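PDB 3TC8: leucine aminopeptidase from Parabacteroides distasonis, which binds zinc and is probably an exopeptidase of peptidase family M28 that removes amino-terminal residues from peptides. Local coordinates for residues A[180-185]-A[256-261]. Residues are numbered along the deposited sequence; the frame is centred on the assembly and turned at random. Where two conformers were deposited one is given.
Sequences QFWAKN and SGRNIP
R258 and A183 supply the polar part of this helix-to-helix contact, described here for one of the two conformers modelled for R258. NE of R258 donates to A183 O at 2.8 Å with an N-H...O angle of 162°, and NH2 of R258 reaches the same A183 O at 3.0 Å along a more bent path. The grip is therefore side-on and converges on one carbonyl oxygen, which lies close to the guanidinium plane. Because the acceptor sits in the last turn of helix 177-184, the arginine takes up a C-terminal carbonyl whose partial negative charge would suit a cation. NH1 of R258 is hydrogen-bonded to Y191 O. In the mixed-sheet M28 fold, the contact joins the C-terminal ends of helices 177-184 and 250-258, away from the zinc site, with the second chain segment running on into edge strand 262-266. The apolar part rests on W182. CG of R258 lies 3.5 Å from CZ3 of W182, and R258 CD stands over the W182 six-membered ring, 4.2 Å from its centroid and 28° off the normal, a CH-pi contact. The guanidinium plane stands at 88° to the indole; bends at chi2 and chi3 redirect the head toward A183 O. W182 NE1 is hydrogen-bonded to H187 ND1, and the indole meets F156 edge-to-face. The A183 methyl sits 3.9 Å from G257 CA, where the CA atoms of A183 and G257 come within 4.9 Å.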
loop_
_atom_site.group_PDB
_atom_site.type_symbol
_atom_site.label_atom_id
_atom_site.label_comp_id
_atom_site.label_asym_id
_atom_site.label_seq_id
_atom_site.Cartn_x
_atom_site.Cartn_y
_atom_site.Cartn_z
ATOM N N GLN A 180 2.143 2.753 12.612
ATOM C CA GLN A 180 2.586 2.669 13.987
ATOM C C GLN A 180 1.455 3.004 14.951
ATOM O O GLN A 180 1.304 2.380 16.003
ATOM C CB GLN A 180 3.814 3.550 14.231
ATOM C CG GLN A 180 5.106 3.012 13.544
ATOM C CD GLN A 180 6.266 3.914 13.823
ATOM O OE1 GLN A 180 6.667 4.044 14.994
ATOM N NE2 GLN A 180 6.774 4.598 12.830
ATOM N N PHE A 181 0.702 4.082 14.668
ATOM C CA PHE A 181 -0.380 4.491 15.517
ATOM C C PHE A 181 -1.454 3.407 15.573
ATOM O O PHE A 181 -1.904 3.031 16.649
ATOM C CB PHE A 181 -0.981 5.794 15.033
ATOM C CG PHE A 181 -2.122 6.245 15.927
ATOM C CD1 PHE A 181 -1.849 6.949 17.070
ATOM C CD2 PHE A 181 -3.431 5.898 15.641
ATOM C CE1 PHE A 181 -2.867 7.294 17.937
ATOM C CE2 PHE A 181 -4.470 6.275 16.526
ATOM C CZ PHE A 181 -4.164 6.939 17.666
ATOM N N TRP A 182 -1.877 2.909 14.410
ATOM C CA TRP A 182 -2.935 1.925 14.333
ATOM C C TRP A 182 -2.552 0.624 15.043
ATOM O O TRP A 182 -3.365 0.004 15.710
ATOM C CB TRP A 182 -3.247 1.655 12.860
ATOM C CG TRP A 182 -4.235 0.534 12.661
ATOM C CD1 TRP A 182 -5.604 0.596 12.682
ATOM C CD2 TRP A 182 -3.890 -0.846 12.453
ATOM N NE1 TRP A 182 -6.107 -0.662 12.492
ATOM C CE2 TRP A 182 -5.087 -1.573 12.350
ATOM C CE3 TRP A 182 -2.693 -1.519 12.283
ATOM C CZ2 TRP A 182 -5.099 -2.944 12.094
ATOM C CZ3 TRP A 182 -2.702 -2.898 12.051
ATOM C CH2 TRP A 182 -3.893 -3.585 11.959
ATOM N N ALA A 183 -1.305 0.210 14.870
ATOM C CA ALA A 183 -0.904 -1.084 15.406
ATOM C C ALA A 183 -0.998 -1.080 16.937
ATOM O O ALA A 183 -1.255 -2.112 17.549
ATOM C CB ALA A 183 0.468 -1.478 14.927
ATOM N N LYS A 184 -0.755 0.082 17.540
ATOM C CA LYS A 184 -0.877 0.252 18.964
ATOM C C LYS A 184 -2.310 0.546 19.389
ATOM O O LYS A 184 -2.674 0.220 20.492
ATOM C CB LYS A 184 0.047 1.419 19.391
ATOM C CG LYS A 184 0.027 1.777 20.837
ATOM C CD LYS A 184 0.996 2.931 21.170
ATOM C CE LYS A 184 0.882 3.384 22.603
ATOM N NZ LYS A 184 0.925 2.275 23.540
ATOM N N ASN A 185 -3.107 1.153 18.522
ATOM C CA ASN A 185 -4.465 1.620 18.761
ATOM C C ASN A 185 -5.356 1.131 17.624
ATOM O O ASN A 185 -5.788 1.923 16.810
ATOM C CB ASN A 185 -4.506 3.164 18.750
ATOM C CG ASN A 185 -3.643 3.774 19.813
ATOM O OD1 ASN A 185 -4.001 3.789 20.994
ATOM N ND2 ASN A 185 -2.480 4.276 19.430
ATOM N N SER A 256 5.119 -6.345 14.037
ATOM C CA SER A 256 5.614 -6.110 15.391
ATOM C C SER A 256 4.505 -5.693 16.347
ATOM O O SER A 256 4.522 -6.065 17.532
ATOM C CB SER A 256 6.737 -5.091 15.391
ATOM O OG SER A 256 6.327 -3.796 14.993
ATOM N N GLY A 257 3.571 -4.859 15.889
ATOM C CA GLY A 257 2.555 -4.283 16.759
ATOM C C GLY A 257 1.306 -5.122 16.942
ATOM O O GLY A 257 0.659 -5.064 17.984
ATOM N N ARG A 258 0.899 -5.861 15.895
ATOM C CA ARG A 258 -0.344 -6.703 15.965
ATOM C C ARG A 258 -0.067 -8.155 15.860
ATOM O O ARG A 258 -0.992 -8.967 15.976
ATOM C CB ARG A 258 -1.382 -6.451 14.862
ATOM C CG ARG A 258 -1.876 -5.061 14.694
ATOM C CD ARG A 258 -3.157 -4.715 15.454
ATOM N NE ARG A 258 -2.764 -4.332 16.796
ATOM C CZ ARG A 258 -3.084 -4.927 17.924
ATOM N NH1 ARG A 258 -3.913 -5.962 18.000
ATOM N NH2 ARG A 258 -2.587 -4.410 19.017
ATOM N N ASN A 259 1.192 -8.549 15.596
ATOM C CA ASN A 259 1.545 -9.961 15.473
ATOM C C ASN A 259 0.724 -10.643 14.386
ATOM O O ASN A 259 0.307 -11.777 14.532
ATOM C CB ASN A 259 1.379 -10.706 16.815
ATOM C CG ASN A 259 2.143 -12.003 16.853
ATOM O OD1 ASN A 259 3.246 -12.104 16.307
ATOM N ND2 ASN A 259 1.554 -13.016 17.489
ATOM N N ILE A 260 0.496 -9.933 13.280
ATOM C CA ILE A 260 -0.161 -10.491 12.092
ATOM C C ILE A 260 0.926 -10.757 11.066
ATOM O O ILE A 260 1.563 -9.805 10.607
ATOM C CB ILE A 260 -1.230 -9.550 11.513
ATOM C CG1 ILE A 260 -2.353 -9.291 12.536
ATOM C CG2 ILE A 260 -1.767 -10.138 10.193
ATOM C CD1 ILE A 260 -3.254 -8.136 12.132
ATOM N N PRO A 261 1.161 -12.050 10.715
ATOM C CA PRO A 261 2.148 -12.353 9.674
ATOM C C PRO A 261 1.763 -11.640 8.373
ATOM O O PRO A 261 0.679 -11.887 7.865
ATOM C CB PRO A 261 2.094 -13.886 9.531
ATOM C CG PRO A 261 1.500 -14.356 10.853
ATOM C CD PRO A 261 0.510 -13.273 11.225
#